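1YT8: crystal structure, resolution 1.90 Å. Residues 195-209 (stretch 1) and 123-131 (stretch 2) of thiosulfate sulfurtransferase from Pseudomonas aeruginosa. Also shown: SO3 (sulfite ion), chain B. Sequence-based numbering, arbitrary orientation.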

# COMPACT_ATOMS: atom_id res chain seq x y z
N GLY A 195 2.88 -13.12 -8.03
CA GLY A 195 2.61 -13.03 -9.45
C GLY A 195 3.90 -12.84 -10.22
O GLY A 195 4.70 -13.76 -10.35
N ARG A 196 4.11 -11.61 -10.71
CA ARG A 196 5.28 -11.29 -11.51
C ARG A 196 6.06 -10.05 -11.07
O ARG A 196 7.29 -10.06 -11.03
CB ARG A 196 4.87 -11.07 -12.96
CG ARG A 196 4.23 -12.25 -13.66
CD ARG A 196 3.49 -11.80 -14.92
NE ARG A 196 4.33 -10.99 -15.79
CZ ARG A 196 5.35 -11.47 -16.51
NH1 ARG A 196 5.65 -12.76 -16.47
NH2 ARG A 196 6.05 -10.64 -17.28
N THR A 197 5.34 -8.99 -10.73
CA THR A 197 5.97 -7.71 -10.41
C THR A 197 7.22 -7.68 -9.54
O THR A 197 8.29 -7.30 -10.02
CB THR A 197 4.96 -6.72 -9.82
OG1 THR A 197 3.77 -6.74 -10.61
CG2 THR A 197 5.54 -5.31 -9.83
N ARG A 198 7.10 -8.05 -8.27
CA ARG A 198 8.26 -8.01 -7.39
C ARG A 198 9.37 -8.97 -7.81
O ARG A 198 10.54 -8.73 -7.48
CB ARG A 198 7.82 -8.24 -5.94
CG ARG A 198 7.16 -6.99 -5.34
CD ARG A 198 6.43 -7.26 -4.02
NE ARG A 198 5.26 -8.11 -4.22
CZ ARG A 198 4.40 -8.45 -3.26
NH1 ARG A 198 4.56 -8.01 -2.02
NH2 ARG A 198 3.38 -9.24 -3.54
N SER A 199 9.04 -10.03 -8.54
CA SER A 199 10.08 -10.97 -8.98
C SER A 199 10.89 -10.35 -10.11
O SER A 199 12.10 -10.57 -10.20
CB SER A 199 9.47 -12.31 -9.44
OG SER A 199 8.82 -12.20 -10.70
N ILE A 200 10.24 -9.56 -10.96
CA ILE A 200 10.93 -8.89 -12.07
C ILE A 200 11.84 -7.80 -11.51
O ILE A 200 13.02 -7.71 -11.88
CB ILE A 200 9.92 -8.25 -13.06
CG1 ILE A 200 9.11 -9.33 -13.78
CG2 ILE A 200 10.67 -7.39 -14.08
CD1 ILE A 200 7.91 -8.80 -14.55
N ILE A 201 11.30 -6.97 -10.63
CA ILE A 201 12.06 -5.89 -10.02
C ILE A 201 13.23 -6.45 -9.20
O ILE A 201 14.33 -5.91 -9.24
CB ILE A 201 11.16 -5.03 -9.10
CG1 ILE A 201 10.04 -4.37 -9.92
CG2 ILE A 201 11.99 -3.97 -8.39
CD1 ILE A 201 10.54 -3.43 -11.00
N GLY A 202 12.98 -7.53 -8.47
CA GLY A 202 14.03 -8.13 -7.67
C GLY A 202 15.14 -8.73 -8.51
O GLY A 202 16.32 -8.58 -8.21
N THR A 203 14.76 -9.44 -9.58
CA THR A 203 15.75 -10.05 -10.45
C THR A 203 16.57 -8.96 -11.14
O THR A 203 17.80 -9.04 -11.18
CB THR A 203 15.08 -10.93 -11.52
OG1 THR A 203 14.37 -12.00 -10.87
CG2 THR A 203 16.12 -11.54 -12.46
N GLN A 204 15.89 -7.95 -11.67
CA GLN A 204 16.60 -6.88 -12.36
C GLN A 204 17.45 -6.06 -11.38
O GLN A 204 18.48 -5.51 -11.77
CB GLN A 204 15.61 -5.98 -13.12
CG GLN A 204 16.30 -5.09 -14.16
CD GLN A 204 17.11 -5.89 -15.19
OE1 GLN A 204 18.27 -5.58 -15.47
NE2 GLN A 204 16.49 -6.91 -15.76
N SER A 205 17.03 -5.98 -10.12
CA SER A 205 17.81 -5.25 -9.12
C SER A 205 19.19 -5.90 -8.98
O SER A 205 20.22 -5.23 -8.95
CB SER A 205 17.13 -5.28 -7.74
OG SER A 205 15.95 -4.51 -7.72
N LEU A 206 19.18 -7.23 -8.88
CA LEU A 206 20.42 -7.99 -8.73
C LEU A 206 21.31 -7.88 -9.97
O LEU A 206 22.53 -7.82 -9.85
CB LEU A 206 20.09 -9.46 -8.44
CG LEU A 206 19.43 -9.72 -7.08
CD1 LEU A 206 19.00 -11.18 -6.99
CD2 LEU A 206 20.39 -9.37 -5.96
N LEU A 207 20.70 -7.84 -11.15
CA LEU A 207 21.46 -7.72 -12.38
C LEU A 207 22.06 -6.32 -12.47
O LEU A 207 23.22 -6.16 -12.82
CB LEU A 207 20.57 -7.98 -13.59
CG LEU A 207 20.06 -9.41 -13.71
CD1 LEU A 207 19.01 -9.52 -14.80
CD2 LEU A 207 21.25 -10.33 -14.00
N ASN A 208 21.25 -5.31 -12.14
CA ASN A 208 21.72 -3.93 -12.18
C ASN A 208 22.87 -3.71 -11.19
O ASN A 208 23.80 -2.94 -11.45
CB ASN A 208 20.57 -2.96 -11.88
CG ASN A 208 19.61 -2.80 -13.05
OD1 ASN A 208 19.81 -3.40 -14.11
ND2 ASN A 208 18.57 -1.99 -12.87
N ALA A 209 22.79 -4.40 -10.05
CA ALA A 209 23.83 -4.31 -9.02
C ALA A 209 25.04 -5.15 -9.43
O ALA A 209 26.07 -5.13 -8.77
CB ALA A 209 23.28 -4.79 -7.69
S SO3 B . 4.16 -10.20 -7.27
O1 SO3 B . 3.66 -10.81 -6.02
O2 SO3 B . 3.10 -10.11 -8.29
O3 SO3 B . 4.79 -8.87 -7.03
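Stretch 2 (123-131) VEAERHTPS

Stretch 2 lies along one side of the helix of stretch 1, far away in sequence but close in space. Val123 to Arg127 form the last turn of a helix that begins earlier in the chain; its N-to-C direction makes an angle of 41° with that of helix 197-208, and the two axes come no nearer than 10.5 Å. His128 ends the helical run with positive phi (phi 53°, psi 44°) and turns its CA-to-CB bond away from stretch 1. Thr129 and Pro130 then continue in extended conformation, and Ser131 makes no contact. Both chains advance the same way: the CA of Glu124 is 6.6 Å from the CA of Ile200, and the CA of Thr129 is 6.2 Å from the CA of Gln204. Together the stretches bury 503 Å².

Apolar contacts fill the space between the backbones. Val123, with chi1 in t, meets three residues of the helix: its CG1 is 3.7 Å from CG of Gln204 and 4.1 Å from CG2 of Ile200, while its CG2 is 4.2 Å from CD1 of Ile201, whose CA-to-CB bond points away but whose end comes nearer. Ile200 also packs against Glu124, its CD1 lying 4.1 Å from the CB of that residue. One turn on, the methyl groups of Thr129 and Thr203 touch, CG2 to CG2 at 3.6 Å. Pro130 rests its CD 3.6 Å from CD1 of Leu207.

Charged and polar contacts flank this packing. Near the start of helix 197-208, OE1 of Glu124 accepts a hydrogen bond from NH2 of Arg196 at 2.7 Å, a salt bridge made at the edge of the guanidinium. Water 1 bridges the same two side chains, donating to OE2 of Glu124 (2.8 Å) and accepting from NH1 of Arg196 (2.9 Å). Toward the other end, Arg127 folds back with chi1 to chi3 all in m, and its NH1 donates to OD1 of Asn208 at 3.2 Å. Water 2 forms a second link between these side chains, accepting from NH2 of Arg127 (2.6 Å) and donating to OD1 of Asn208 (3.0 Å). The side chain of Gln204 reaches between Arg127 and Thr129, but its amide is probably turned over in the model, so its polar partners remain open.

Of the two stretches, only stretch 1 touches the sulfite: Arg198 holds its O3 through backbone N at 2.7 Å and through NE at 2.9 Å, while no side-chain atom of Arg198 comes within 11 Å of stretch 2.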

# COMPACT_ATOMS: atom_id res chain seq x y z
N VAL A 123 9.85 -2.99 -17.37
CA VAL A 123 11.23 -3.40 -17.11
C VAL A 123 11.54 -4.70 -17.85
O VAL A 123 12.57 -4.79 -18.54
CB VAL A 123 11.49 -3.57 -15.58
CG1 VAL A 123 12.88 -4.16 -15.35
CG2 VAL A 123 11.40 -2.20 -14.89
N GLU A 124 10.67 -5.70 -17.74
CA GLU A 124 10.92 -6.96 -18.43
C GLU A 124 10.91 -6.77 -19.94
O GLU A 124 11.73 -7.34 -20.66
CB GLU A 124 9.87 -8.03 -18.08
CG GLU A 124 10.25 -9.41 -18.62
CD GLU A 124 9.22 -10.48 -18.35
OE1 GLU A 124 8.15 -10.46 -19.00
OE2 GLU A 124 9.47 -11.35 -17.49
N ALA A 125 9.98 -5.96 -20.43
CA ALA A 125 9.88 -5.70 -21.86
C ALA A 125 11.15 -5.04 -22.40
O ALA A 125 11.64 -5.38 -23.48
CB ALA A 125 8.67 -4.83 -22.16
N GLU A 126 11.70 -4.10 -21.64
CA GLU A 126 12.89 -3.36 -22.05
C GLU A 126 14.22 -4.06 -21.79
O GLU A 126 15.13 -3.97 -22.62
CB GLU A 126 12.92 -1.99 -21.37
CG GLU A 126 11.78 -1.07 -21.77
CD GLU A 126 11.77 -0.78 -23.26
OE1 GLU A 126 12.77 -0.23 -23.76
OE2 GLU A 126 10.76 -1.11 -23.92
N ARG A 127 14.34 -4.73 -20.66
CA ARG A 127 15.59 -5.40 -20.31
C ARG A 127 15.59 -6.90 -20.52
O ARG A 127 16.62 -7.56 -20.34
CB ARG A 127 15.95 -5.08 -18.85
CG ARG A 127 16.16 -3.60 -18.56
CD ARG A 127 17.24 -2.99 -19.46
NE ARG A 127 18.52 -3.68 -19.31
CZ ARG A 127 19.26 -3.67 -18.20
NH1 ARG A 127 18.85 -2.99 -17.13
NH2 ARG A 127 20.40 -4.34 -18.15
N HIS A 128 14.45 -7.45 -20.92
CA HIS A 128 14.32 -8.89 -21.14
C HIS A 128 14.79 -9.65 -19.90
O HIS A 128 15.50 -10.65 -20.01
CB HIS A 128 15.15 -9.30 -22.36
CG HIS A 128 14.86 -8.49 -23.58
ND1 HIS A 128 13.62 -8.48 -24.18
CD2 HIS A 128 15.62 -7.62 -24.28
CE1 HIS A 128 13.63 -7.63 -25.20
NE2 HIS A 128 14.84 -7.10 -25.28
N THR A 129 14.37 -9.17 -18.73
CA THR A 129 14.73 -9.79 -17.46
C THR A 129 14.51 -11.30 -17.53
O THR A 129 13.41 -11.77 -17.81
CB THR A 129 13.88 -9.20 -16.32
OG1 THR A 129 13.91 -7.77 -16.42
CG2 THR A 129 14.43 -9.62 -14.96
N PRO A 130 15.57 -12.09 -17.26
CA PRO A 130 15.50 -13.55 -17.30
C PRO A 130 14.45 -14.16 -16.39
O PRO A 130 14.19 -13.65 -15.30
CB PRO A 130 16.91 -13.98 -16.87
CG PRO A 130 17.76 -12.81 -17.25
CD PRO A 130 16.90 -11.65 -16.82
N SER A 131 13.85 -15.26 -16.85
CA SER A 131 12.85 -15.97 -16.06
C SER A 131 12.90 -17.47 -16.34
O SER A 131 13.38 -17.91 -17.39
CB SER A 131 11.44 -15.42 -16.35
OG SER A 131 11.01 -15.70 -17.67
O HOH W 1 7.89 -13.61 -18.07
O HOH W 2 21.84 -4.50 -15.98